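Local atomic coordinates of choloylglycine hydrolase (PDB entry 2BJF), a protein that hydrolyses the amide bond of glycine- and taurine-conjugated bile salts, releasing free bile acids, and also acts as a bile acid amine N-acyltransferase. Residues Phe61-Thr66 / Ile133-Ile137; Leu123-Ile128 / Gln158-Leu163; Gly191-Val197 / Gly211-Val217; Tyr291-Asn297 / Lys318-Ser324. All coordinates share one frame; numbering follows the deposited sequence.

The four contacts lie apart, with no touch between any two. Contact 1 is partly buried and lines the deoxycholate pocket, so its chemistry is mostly apolar. Contact 2 is the buried one. A glutamine amide and a leucine do most of its work. It holds strand 126-129, and contact 1 the loop that follows that strand. Contact 3 joins two loops and contact 4 a strand end and a loop; both lie at tetramer interfaces and touch the third subunit. Their chemistry is more polar: side-chain amides and hydroxyls bind backbone groups, with waters between. Contact 3 is about 49 Å from contact 1, centre to centre, on the opposite side of the chain's centre.

Contact 1. Residues Phe61-Thr66 / Ile133-Ile137. With DXC ((3alpha,5beta,12alpha)-3,12-dihydroxycholan-24-oic acid), chain B.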
# COMPACT_ATOMS: atom_id res chain seq x y z
N PHE A 61 32.59 -2.49 -27.98
CA PHE A 61 33.53 -2.87 -26.93
C PHE A 61 34.58 -3.81 -27.51
O PHE A 61 34.24 -4.85 -28.08
CB PHE A 61 32.78 -3.55 -25.78
CG PHE A 61 33.60 -3.69 -24.52
CD1 PHE A 61 33.61 -2.68 -23.56
CD2 PHE A 61 34.34 -4.85 -24.28
CE1 PHE A 61 34.36 -2.82 -22.39
CE2 PHE A 61 35.09 -4.99 -23.12
CZ PHE A 61 35.10 -3.97 -22.17
N ASP A 62 35.85 -3.43 -27.36
CA ASP A 62 36.98 -4.18 -27.91
C ASP A 62 36.79 -4.46 -29.41
O ASP A 62 37.08 -5.56 -29.89
CB ASP A 62 37.20 -5.49 -27.12
CG ASP A 62 38.63 -5.99 -27.19
OD1 ASP A 62 39.56 -5.17 -27.00
OD2 ASP A 62 38.82 -7.20 -27.42
N ASP A 63 36.28 -3.45 -30.12
CA ASP A 63 36.00 -3.50 -31.57
C ASP A 63 34.75 -4.32 -31.95
O ASP A 63 34.49 -4.54 -33.14
CB ASP A 63 37.24 -3.96 -32.36
CG ASP A 63 37.38 -3.23 -33.70
OD1 ASP A 63 36.39 -2.67 -34.20
OD2 ASP A 63 38.50 -3.23 -34.25
N TYR A 64 33.98 -4.76 -30.95
CA TYR A 64 32.80 -5.59 -31.20
C TYR A 64 31.49 -4.92 -30.75
O TYR A 64 31.40 -4.46 -29.61
CB TYR A 64 32.95 -6.96 -30.53
CG TYR A 64 31.97 -8.00 -31.02
CD1 TYR A 64 32.20 -8.70 -32.20
CD2 TYR A 64 30.81 -8.28 -30.31
CE1 TYR A 64 31.31 -9.66 -32.66
CE2 TYR A 64 29.90 -9.24 -30.76
CZ TYR A 64 30.16 -9.92 -31.94
OH TYR A 64 29.27 -10.87 -32.39
N PRO A 65 30.47 -4.88 -31.63
CA PRO A 65 29.20 -4.26 -31.28
C PRO A 65 28.32 -5.14 -30.40
O PRO A 65 28.14 -6.33 -30.69
CB PRO A 65 28.54 -4.03 -32.65
CG PRO A 65 29.09 -5.10 -33.52
CD PRO A 65 30.47 -5.42 -33.01
N THR A 66 27.79 -4.56 -29.33
CA THR A 66 26.86 -5.25 -28.44
C THR A 66 25.71 -4.31 -28.08
O THR A 66 25.93 -3.11 -27.86
CB THR A 66 27.57 -5.83 -27.18
OG1 THR A 66 26.63 -6.56 -26.38
CG2 THR A 66 28.23 -4.73 -26.34
N ILE A 133 32.96 -11.07 -23.25
CA ILE A 133 33.15 -10.33 -24.50
C ILE A 133 34.64 -10.04 -24.74
O ILE A 133 35.10 -10.01 -25.88
CB ILE A 133 32.30 -9.02 -24.51
CG1 ILE A 133 32.28 -8.39 -25.92
CG2 ILE A 133 32.79 -8.02 -23.44
CD1 ILE A 133 31.22 -7.31 -26.11
N SER A 134 35.36 -9.84 -23.63
CA SER A 134 36.80 -9.60 -23.63
C SER A 134 37.33 -9.90 -22.24
O SER A 134 36.59 -9.76 -21.25
CB SER A 134 37.10 -8.14 -24.01
OG SER A 134 38.48 -7.95 -24.23
N GLU A 135 38.58 -10.35 -22.17
CA GLU A 135 39.25 -10.72 -20.91
C GLU A 135 38.48 -11.79 -20.13
O GLU A 135 38.15 -12.84 -20.69
CB GLU A 135 39.51 -9.48 -20.04
CG GLU A 135 40.26 -8.36 -20.75
CD GLU A 135 40.86 -7.35 -19.80
OE1 GLU A 135 41.13 -7.71 -18.63
OE2 GLU A 135 41.07 -6.19 -20.22
N ASN A 136 38.20 -11.53 -18.86
CA ASN A 136 37.42 -12.44 -18.02
C ASN A 136 36.20 -11.73 -17.44
O ASN A 136 35.61 -12.18 -16.46
CB ASN A 136 38.29 -13.04 -16.91
CG ASN A 136 38.74 -12.00 -15.88
OD1 ASN A 136 38.80 -10.80 -16.17
ND2 ASN A 136 39.06 -12.46 -14.68
N ILE A 137 35.84 -10.61 -18.06
CA ILE A 137 34.77 -9.73 -17.60
C ILE A 137 33.42 -10.45 -17.57
O ILE A 137 32.97 -10.97 -18.59
CB ILE A 137 34.65 -8.45 -18.46
CG1 ILE A 137 35.99 -7.72 -18.55
CG2 ILE A 137 33.57 -7.52 -17.90
CD1 ILE A 137 36.06 -6.65 -19.63
C1 DXC B . 30.90 -5.39 -18.77
C2 DXC B . 30.19 -6.38 -19.69
C3 DXC B . 30.29 -6.01 -21.19
C4 DXC B . 29.88 -4.57 -21.50
C5 DXC B . 30.59 -3.61 -20.54
C6 DXC B . 30.42 -3.97 -19.06
C7 DXC B . 29.52 -7.05 -22.02
C8 DXC B . 28.00 -6.89 -21.96
C9 DXC B . 27.52 -5.45 -22.18
C10 DXC B . 28.34 -4.42 -21.36
C11 DXC B . 26.06 -5.29 -21.75
C12 DXC B . 25.47 -3.90 -21.97
C13 DXC B . 26.31 -2.85 -21.21
C14 DXC B . 27.80 -2.99 -21.54
C15 DXC B . 25.01 -6.28 -22.26
C16 DXC B . 23.69 -5.56 -21.99
C17 DXC B . 24.05 -4.16 -21.45
C18 DXC B . 30.32 -4.19 -22.91
C19 DXC B . 22.92 -3.13 -21.68
O1 DXC B . 26.10 -2.95 -19.79
O2 DXC B . 30.61 -5.72 -17.41
C20 DXC B . 25.44 -3.52 -23.46
C21 DXC B . 21.65 -3.50 -20.90
C22 DXC B . 21.88 -3.55 -19.39
C23 DXC B . 20.60 -3.35 -18.60
O3 DXC B . 19.56 -3.01 -19.19
O4 DXC B . 20.65 -3.54 -17.37
C24 DXC B . 23.30 -1.68 -21.38
O HOH W 1 36.83 -9.04 -27.78
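This contact forms part of the deoxycholate pocket: Phe61, Ile133 and Ile137 all line it. Phe61 and Tyr64 end a type I' turn, the hairpin turn between strands 54-61 and 64-67. The Phe61 ring reaches across to the 133-137 loop. Phe61 CD2 meets CG2 of Ile133 at 3.6 Å, and its CZ meets CD1 of Ile137 at 3.8 Å. CB of Ser134 lies at the ring edge, near the ring plane. With CG anti to the backbone N (chi1 -167°), the ring also lies beside the steroid, where Phe61 CD1 is 3.7 Å from C18 of deoxycholate. Ile133 splits its two branches. Ile133 CG2 faces Phe61 and the steroid, 3.7 Å from ligand C7, while its CD1 turns to CG2 of Thr66 at 4.0 Å. Ile137 likewise divides its branches: CD1 goes to the Phe61 ring and CG2 approaches ligand O2 at 3.5 Å. At the outer end the polar contact is slight. Ser134 OG gives a weak hydrogen bond to Asp62 OD2, 3.3 Å long. A water lies within bonding distance of both Asp62 OD2 and Ile133 O, though it has more acceptors near it than protons. Tyr64 OH bonds to Asn104 OD1 and Thr66 OG1 to Tyr103 O. The contact thus brings the 54-61/64-67 hairpin against the loop between strands 126-129 and 142-147, with Tyr64 and Pro65 packed on Cys39 of strand 38-40.

Contact 2. Residues Leu123-Ile128 / Gln158-Leu163; sequences LKNANI and QTKEKL
Gln158 and Leu163 meet the 123-128 segment from the two ends of a hairpin loop that joins antiparallel strands 153-158 and 163-167. The partner segment runs from a type I turn into strand 126-129. Gln158 comes first. Its CG is anti to the backbone N (chi1 -171°) and the chain runs on extended, which carries the amide to the backbone of Ile128. Gln158 OE1 accepts from Ile128 N at 2.8 Å in a fairly straight bond, 166° at the hydrogen. Gln158 NE2 bonds to Ser88 O. Its other hydrogen is shared at best, weakly, by Ile128 O at 2.9 Å and Asn127 OD1 at 3.2 Å from Gln158 NE2. The amide planes of Asn127 and Gln158 are 22° apart, and Asn127 ND2 turns to Ser90 and Asn99. Beyond Gln158 the loop closes on itself through the backbone bond from Thr159 N to Lys162 O. Leu163 then brings the chain back and supplies the apolar part. Its two methyls diverge: Leu163 CD1 meets Ile128 CD1 at 3.7 Å, their side chains crossing at about a right angle, and Leu163 CD2 meets Ala126 CB at 3.7 Å. Water 2 joins the backbones, donating to Leu123 O at 2.8 Å and to Leu163 O at 3.0 Å.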
# COMPACT_ATOMS: atom_id res chain seq x y z
N LEU A 123 14.90 -20.94 -30.62
CA LEU A 123 15.21 -20.96 -29.19
C LEU A 123 14.93 -22.30 -28.51
O LEU A 123 15.39 -22.54 -27.39
CB LEU A 123 14.47 -19.83 -28.46
CG LEU A 123 14.95 -18.40 -28.71
CD1 LEU A 123 14.02 -17.43 -28.02
CD2 LEU A 123 16.39 -18.20 -28.23
N LYS A 124 14.19 -23.17 -29.19
CA LYS A 124 13.84 -24.49 -28.64
C LYS A 124 15.07 -25.30 -28.23
O LYS A 124 15.05 -25.97 -27.20
CB LYS A 124 12.99 -25.29 -29.64
CG LYS A 124 11.55 -24.80 -29.75
CD LYS A 124 10.74 -25.68 -30.69
CE LYS A 124 9.27 -25.27 -30.69
NZ LYS A 124 8.45 -26.18 -31.53
N ASN A 125 16.13 -25.20 -29.03
CA ASN A 125 17.38 -25.91 -28.74
C ASN A 125 18.53 -24.96 -28.39
O ASN A 125 19.71 -25.31 -28.52
CB ASN A 125 17.76 -26.81 -29.92
CG ASN A 125 18.81 -27.84 -29.56
OD1 ASN A 125 18.77 -28.46 -28.50
ND2 ASN A 125 19.77 -28.04 -30.46
N ALA A 126 18.19 -23.75 -27.93
CA ALA A 126 19.21 -22.75 -27.62
C ALA A 126 19.68 -22.80 -26.17
O ALA A 126 18.97 -23.30 -25.28
CB ALA A 126 18.71 -21.35 -27.98
N ASN A 127 20.89 -22.30 -25.94
CA ASN A 127 21.47 -22.17 -24.61
C ASN A 127 22.31 -20.91 -24.54
O ASN A 127 23.11 -20.64 -25.44
CB ASN A 127 22.34 -23.39 -24.28
CG ASN A 127 23.08 -23.24 -22.97
OD1 ASN A 127 22.48 -23.26 -21.89
ND2 ASN A 127 24.40 -23.10 -23.04
N ILE A 128 22.13 -20.13 -23.48
CA ILE A 128 22.89 -18.90 -23.30
C ILE A 128 24.09 -19.15 -22.39
O ILE A 128 23.94 -19.60 -21.26
CB ILE A 128 21.99 -17.73 -22.81
CG1 ILE A 128 20.85 -17.51 -23.81
CG2 ILE A 128 22.81 -16.46 -22.65
CD1 ILE A 128 19.73 -16.63 -23.32
N GLN A 158 16.71 -17.44 -19.06
CA GLN A 158 17.42 -18.68 -18.75
C GLN A 158 17.64 -18.82 -17.25
O GLN A 158 18.28 -17.96 -16.63
CB GLN A 158 18.74 -18.81 -19.51
CG GLN A 158 19.36 -20.20 -19.36
CD GLN A 158 20.41 -20.50 -20.41
OE1 GLN A 158 20.14 -20.46 -21.61
NE2 GLN A 158 21.62 -20.83 -19.96
N THR A 159 17.11 -19.89 -16.69
CA THR A 159 17.26 -20.21 -15.28
C THR A 159 18.13 -21.45 -15.13
O THR A 159 18.63 -21.99 -16.12
CB THR A 159 15.89 -20.45 -14.61
OG1 THR A 159 15.23 -21.55 -15.24
CG2 THR A 159 15.01 -19.21 -14.71
N LYS A 160 18.32 -21.90 -13.89
CA LYS A 160 19.10 -23.12 -13.60
C LYS A 160 18.42 -24.38 -14.14
O LYS A 160 19.07 -25.42 -14.31
CB LYS A 160 19.38 -23.24 -12.09
CG LYS A 160 18.14 -23.30 -11.21
CD LYS A 160 18.51 -23.34 -9.73
CE LYS A 160 17.27 -23.27 -8.85
NZ LYS A 160 17.62 -23.15 -7.41
N GLU A 161 17.12 -24.27 -14.40
CA GLU A 161 16.32 -25.38 -14.92
C GLU A 161 16.45 -25.50 -16.44
O GLU A 161 16.84 -26.56 -16.95
CB GLU A 161 14.86 -25.21 -14.52
CG GLU A 161 13.96 -26.40 -14.85
CD GLU A 161 12.48 -26.12 -14.61
OE1 GLU A 161 12.12 -24.96 -14.33
OE2 GLU A 161 11.68 -27.07 -14.71
N LYS A 162 16.13 -24.42 -17.16
CA LYS A 162 16.07 -24.43 -18.62
C LYS A 162 16.00 -23.02 -19.21
O LYS A 162 15.89 -22.04 -18.48
CB LYS A 162 14.87 -25.26 -19.11
CG LYS A 162 13.53 -24.85 -18.49
CD LYS A 162 12.40 -25.78 -18.89
CE LYS A 162 11.82 -25.42 -20.25
NZ LYS A 162 10.69 -26.33 -20.62
N LEU A 163 16.07 -22.93 -20.54
CA LEU A 163 15.82 -21.68 -21.25
C LEU A 163 14.32 -21.51 -21.49
O LEU A 163 13.75 -22.17 -22.36
CB LEU A 163 16.60 -21.62 -22.57
CG LEU A 163 16.44 -20.35 -23.43
CD1 LEU A 163 17.01 -19.13 -22.73
CD2 LEU A 163 17.09 -20.54 -24.78
O HOH W 2 13.98 -23.26 -25.10

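Contact 3. Residues Gly191-Val197 / Gly211-Val217. With TAU (2-aminoethanesulfonic acid), chain C.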
# COMPACT_ATOMS: atom_id res chain seq x y z
N GLY A 191 -8.90 -5.87 -8.32
CA GLY A 191 -9.81 -4.89 -7.73
C GLY A 191 -9.58 -3.45 -8.16
O GLY A 191 -10.31 -2.56 -7.72
N LEU A 192 -8.58 -3.22 -9.00
CA LEU A 192 -8.30 -1.87 -9.51
C LEU A 192 -9.37 -1.39 -10.49
O LEU A 192 -9.94 -2.19 -11.24
CB LEU A 192 -6.92 -1.82 -10.19
CG LEU A 192 -5.65 -1.99 -9.35
CD1 LEU A 192 -4.43 -2.01 -10.26
CD2 LEU A 192 -5.51 -0.90 -8.28
N ARG A 193 -9.63 -0.09 -10.48
CA ARG A 193 -10.62 0.52 -11.38
C ARG A 193 -10.10 1.83 -11.95
O ARG A 193 -9.57 2.67 -11.22
CB ARG A 193 -11.94 0.76 -10.64
CG ARG A 193 -12.76 -0.51 -10.39
CD ARG A 193 -14.04 -0.21 -9.62
NE ARG A 193 -13.79 0.04 -8.20
CZ ARG A 193 -14.75 0.27 -7.30
NH1 ARG A 193 -16.02 0.28 -7.65
NH2 ARG A 193 -14.42 0.48 -6.03
N TYR A 194 -10.26 2.01 -13.26
CA TYR A 194 -9.83 3.24 -13.92
C TYR A 194 -10.89 4.33 -13.76
O TYR A 194 -10.57 5.53 -13.79
CB TYR A 194 -9.54 3.01 -15.41
CG TYR A 194 -8.66 1.81 -15.68
CD1 TYR A 194 -7.44 1.65 -15.02
CD2 TYR A 194 -9.04 0.84 -16.61
CE1 TYR A 194 -6.63 0.55 -15.27
CE2 TYR A 194 -8.24 -0.27 -16.86
CZ TYR A 194 -7.03 -0.40 -16.19
OH TYR A 194 -6.22 -1.48 -16.44
N ASN A 195 -12.14 3.91 -13.60
CA ASN A 195 -13.26 4.83 -13.44
C ASN A 195 -13.33 5.38 -12.02
O ASN A 195 -13.19 4.64 -11.05
CB ASN A 195 -14.58 4.13 -13.80
CG ASN A 195 -14.65 3.76 -15.27
OD1 ASN A 195 -13.97 4.35 -16.11
ND2 ASN A 195 -15.49 2.78 -15.59
N GLN A 196 -13.56 6.69 -11.93
CA GLN A 196 -13.67 7.38 -10.65
C GLN A 196 -14.74 6.76 -9.75
O GLN A 196 -15.84 6.44 -10.21
CB GLN A 196 -13.97 8.87 -10.88
CG GLN A 196 -14.16 9.71 -9.61
CD GLN A 196 -12.86 9.98 -8.86
OE1 GLN A 196 -11.84 9.33 -9.08
NE2 GLN A 196 -12.90 10.96 -7.96
N VAL A 197 -14.39 6.56 -8.48
CA VAL A 197 -15.36 6.18 -7.46
C VAL A 197 -15.67 7.45 -6.65
O VAL A 197 -14.86 7.86 -5.81
CB VAL A 197 -14.83 5.04 -6.54
CG1 VAL A 197 -15.91 4.61 -5.55
CG2 VAL A 197 -14.38 3.85 -7.37
N GLY A 211 -10.54 13.91 -4.86
CA GLY A 211 -9.94 14.22 -6.15
C GLY A 211 -10.07 13.04 -7.09
O GLY A 211 -10.56 11.98 -6.70
N GLN A 212 -9.62 13.22 -8.33
CA GLN A 212 -9.66 12.16 -9.32
C GLN A 212 -8.65 11.06 -9.00
O GLN A 212 -7.55 11.35 -8.51
CB GLN A 212 -9.41 12.71 -10.73
CG GLN A 212 -10.54 13.57 -11.29
CD GLN A 212 -11.87 12.84 -11.39
OE1 GLN A 212 -12.92 13.41 -11.10
NE2 GLN A 212 -11.84 11.58 -11.82
N GLY A 213 -9.02 9.82 -9.28
CA GLY A 213 -8.11 8.68 -9.18
C GLY A 213 -8.38 7.69 -8.05
O GLY A 213 -7.53 6.84 -7.76
N THR A 214 -9.55 7.78 -7.43
CA THR A 214 -9.86 6.95 -6.27
C THR A 214 -9.98 5.45 -6.57
O THR A 214 -9.83 4.62 -5.68
CB THR A 214 -11.15 7.42 -5.55
OG1 THR A 214 -12.23 7.46 -6.49
CG2 THR A 214 -10.94 8.80 -4.94
N GLY A 215 -10.23 5.12 -7.84
CA GLY A 215 -10.36 3.72 -8.25
C GLY A 215 -9.06 2.94 -8.23
O GLY A 215 -9.08 1.71 -8.12
N LEU A 216 -7.93 3.64 -8.35
CA LEU A 216 -6.62 2.99 -8.41
C LEU A 216 -5.85 2.99 -7.09
O LEU A 216 -4.69 2.56 -7.04
CB LEU A 216 -5.75 3.61 -9.52
CG LEU A 216 -6.09 3.33 -10.98
CD1 LEU A 216 -5.00 3.91 -11.87
CD2 LEU A 216 -6.26 1.84 -11.26
N VAL A 217 -6.48 3.47 -6.02
CA VAL A 217 -5.85 3.44 -4.70
C VAL A 217 -5.45 1.99 -4.37
O VAL A 217 -6.25 1.06 -4.52
CB VAL A 217 -6.76 4.06 -3.61
CG1 VAL A 217 -6.16 3.89 -2.22
CG2 VAL A 217 -6.99 5.54 -3.91
C1 TAU C . -11.51 16.23 -8.55
C2 TAU C . -10.66 16.64 -9.38
N1 TAU C . -12.53 15.87 -7.94
S TAU C . -9.17 16.92 -8.96
O1 TAU C . -9.13 17.52 -7.60
O2 TAU C . -8.40 15.65 -8.96
O3 TAU C . -8.56 17.86 -9.92
O HOH W 3 -11.11 -0.01 -7.12
O HOH W 4 -10.04 6.22 -10.46
O HOH W 5 -10.61 8.69 -11.94
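Gln196 and Thr214 carry most of the polar bonding between two irregular loops of the tetramer interface. The loops flank the pair of strands 199-202 and 205-208. Among the hydrogen bonds, the Gln196 amide serves three backbone groups. Gln196 OE1 accepts from Gly213 N at 2.9 Å and from Thr214 N at 3.2 Å, the two donors tilted to opposite sides of the amide plane. Gln196 NE2 gives a bond to Gly211 O at 2.8 Å, and these bonds together fix the amide's rotation. A bend at chi2 (73°) turns the amide to them. Thr214 OG1 donates to Val197 O at 2.7 Å. Between backbones, Arg193 N bonds to Gly215 O from above the carbonyl plane. Gly215 CA also makes a CH...O contact with Arg193 O, a close approach made where glycine has no side chain. Apolar contact centres on Leu216 CD2, which touches Leu192 CB and Tyr194 CD1. Within one loop, Val197 CG2 covers a face of the Arg193 guanidinium. Arg193 NH2 bonds to Gly191 O of the fourth subunit, and Tyr194 and Gln196 make backbone hydrogen bonds to the third. Water 3 accepts from Arg193 NE and lies within bonding distance of Gly191 O and Gly215 O. A second taurine, away from the one bound by Asn82, sits at the end of this contact, where Gln212 N bonds to its O2 at 2.8 Å, 173° at the hydrogen.

Contact 4. Residues Tyr291-Asn297 / Lys318-Ser324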
# COMPACT_ATOMS: atom_id res chain seq x y z
N TYR A 291 14.17 8.10 -29.59
CA TYR A 291 14.63 8.09 -28.20
C TYR A 291 14.81 9.50 -27.64
O TYR A 291 15.04 10.45 -28.38
CB TYR A 291 15.94 7.30 -28.06
CG TYR A 291 17.18 8.10 -28.41
CD1 TYR A 291 18.00 8.62 -27.41
CD2 TYR A 291 17.51 8.36 -29.74
CE1 TYR A 291 19.13 9.37 -27.73
CE2 TYR A 291 18.64 9.10 -30.07
CZ TYR A 291 19.44 9.60 -29.06
OH TYR A 291 20.56 10.34 -29.37
N ASN A 292 14.68 9.61 -26.32
CA ASN A 292 15.17 10.78 -25.60
C ASN A 292 16.03 10.33 -24.42
O ASN A 292 16.18 9.13 -24.19
CB ASN A 292 14.02 11.71 -25.18
CG ASN A 292 13.07 11.09 -24.16
OD1 ASN A 292 13.30 10.00 -23.65
ND2 ASN A 292 11.99 11.81 -23.87
N THR A 293 16.61 11.29 -23.70
CA THR A 293 17.52 10.96 -22.60
C THR A 293 17.16 11.72 -21.33
O THR A 293 16.33 12.63 -21.36
CB THR A 293 18.99 11.26 -22.98
OG1 THR A 293 19.16 12.67 -23.20
CG2 THR A 293 19.40 10.50 -24.23
N TYR A 294 17.78 11.33 -20.22
CA TYR A 294 17.57 12.02 -18.95
C TYR A 294 17.91 13.51 -19.07
O TYR A 294 17.19 14.36 -18.54
CB TYR A 294 18.41 11.38 -17.83
CG TYR A 294 17.92 11.77 -16.45
CD1 TYR A 294 16.99 10.98 -15.77
CD2 TYR A 294 18.38 12.93 -15.83
CE1 TYR A 294 16.53 11.34 -14.51
CE2 TYR A 294 17.92 13.30 -14.56
CZ TYR A 294 16.99 12.50 -13.91
OH TYR A 294 16.53 12.85 -12.67
N GLU A 295 18.99 13.80 -19.79
CA GLU A 295 19.48 15.17 -19.96
C GLU A 295 18.68 15.96 -20.99
O GLU A 295 18.44 17.16 -20.81
CB GLU A 295 20.96 15.14 -20.36
CG GLU A 295 21.90 14.59 -19.29
CD GLU A 295 22.12 13.07 -19.38
OE1 GLU A 295 21.37 12.37 -20.10
OE2 GLU A 295 23.05 12.59 -18.71
N ASN A 296 18.28 15.30 -22.08
CA ASN A 296 17.53 15.94 -23.15
C ASN A 296 16.24 15.19 -23.48
O ASN A 296 16.27 14.12 -24.08
CB ASN A 296 18.40 16.06 -24.42
CG ASN A 296 17.66 16.72 -25.58
OD1 ASN A 296 16.67 17.42 -25.39
ND2 ASN A 296 18.16 16.50 -26.79
N ASN A 297 15.11 15.79 -23.10
CA ASN A 297 13.82 15.13 -23.27
C ASN A 297 13.20 15.23 -24.67
O ASN A 297 12.20 14.57 -24.95
CB ASN A 297 12.82 15.59 -22.20
CG ASN A 297 12.47 17.07 -22.31
OD1 ASN A 297 13.27 17.88 -22.77
ND2 ASN A 297 11.26 17.42 -21.87
N LYS A 318 25.59 9.88 -32.58
CA LYS A 318 25.92 10.34 -31.23
C LYS A 318 24.72 10.40 -30.29
O LYS A 318 23.67 10.96 -30.63
CB LYS A 318 26.62 11.70 -31.29
CG LYS A 318 27.28 12.12 -29.98
CD LYS A 318 27.89 13.51 -30.07
CE LYS A 318 28.39 13.98 -28.71
NZ LYS A 318 28.98 15.35 -28.77
N TYR A 319 24.89 9.81 -29.11
CA TYR A 319 23.92 9.83 -28.02
C TYR A 319 23.68 11.27 -27.56
O TYR A 319 24.61 11.94 -27.10
CB TYR A 319 24.45 8.96 -26.88
CG TYR A 319 23.55 8.77 -25.68
CD1 TYR A 319 22.47 7.89 -25.73
CD2 TYR A 319 23.82 9.42 -24.48
CE1 TYR A 319 21.65 7.69 -24.62
CE2 TYR A 319 23.02 9.22 -23.36
CZ TYR A 319 21.94 8.36 -23.44
OH TYR A 319 21.14 8.16 -22.33
N ASN A 320 22.44 11.74 -27.68
CA ASN A 320 22.11 13.14 -27.43
C ASN A 320 21.74 13.42 -25.97
O ASN A 320 20.63 13.13 -25.53
CB ASN A 320 20.97 13.59 -28.36
CG ASN A 320 20.78 15.10 -28.38
OD1 ASN A 320 20.92 15.77 -27.35
ND2 ASN A 320 20.44 15.64 -29.54
N LYS A 321 22.68 14.01 -25.23
CA LYS A 321 22.44 14.39 -23.84
C LYS A 321 22.61 15.90 -23.61
O LYS A 321 23.04 16.34 -22.54
CB LYS A 321 23.31 13.56 -22.88
CG LYS A 321 24.81 13.57 -23.18
CD LYS A 321 25.57 12.58 -22.29
CE LYS A 321 25.68 13.08 -20.85
NZ LYS A 321 26.26 12.05 -19.94
N THR A 322 22.24 16.68 -24.62
CA THR A 322 22.26 18.14 -24.52
C THR A 322 20.84 18.65 -24.72
O THR A 322 20.27 18.51 -25.80
CB THR A 322 23.21 18.76 -25.56
OG1 THR A 322 24.51 18.16 -25.45
CG2 THR A 322 23.34 20.27 -25.35
N LEU A 323 20.28 19.25 -23.67
CA LEU A 323 18.88 19.68 -23.67
C LEU A 323 18.56 20.61 -24.84
O LEU A 323 19.24 21.62 -25.06
CB LEU A 323 18.51 20.34 -22.33
CG LEU A 323 17.06 20.79 -22.10
CD1 LEU A 323 16.08 19.63 -22.20
CD2 LEU A 323 16.92 21.50 -20.76
N SER A 324 17.54 20.24 -25.60
CA SER A 324 17.10 21.01 -26.76
C SER A 324 15.81 21.77 -26.45
O SER A 324 14.75 21.17 -26.28
CB SER A 324 16.91 20.10 -27.98
OG SER A 324 16.44 20.84 -29.10
O HOH W 6 21.99 9.57 -20.16
O HOH W 7 17.67 13.14 -26.34
O HOH W 8 12.99 19.84 -24.61
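Two local side-chain motifs shape this contact, an ST motif at Thr293 and an Asx turn at Asn320. It joins the end of strand 288-293, in the six-stranded sheet of the Ntn-hydrolase fold, to the loop after strand 315-318. Thr293 OG1 accepts from Asn296 N and donates to Asn320 O at 2.8 Å, in the carbonyl plane and on a lone pair. That OG1 sits between the backbone N and carbonyl carbon (chi1 64°), leaving Thr293 CG2 over one face of the Tyr319 ring, 3.4 Å from CZ. Tyr291 OH accepts from Asn320 N at 2.9 Å, near the ring plane. Asn296 OD1 accepts from Ser324 N at 3.0 Å, from above the carbonyl plane, and also from Gln298 N. Asn296 ND2 gives a weak bond to Asn320 OD1 at 2.9 Å, which also accepts from Thr322 N. Glu295 and Lys321 lie side by side, with a salt bridge from Glu295 OE2 to Lys321 NZ at 3.5 Å. Leu323 and Asn297 pack on Ile250 of the third subunit. The side chains of Thr293, Asn296 and Asn320 each bond both within their own segment or its next residue and across the contact. The polar chemistry therefore ties the local turn in each segment to the pairing of the two.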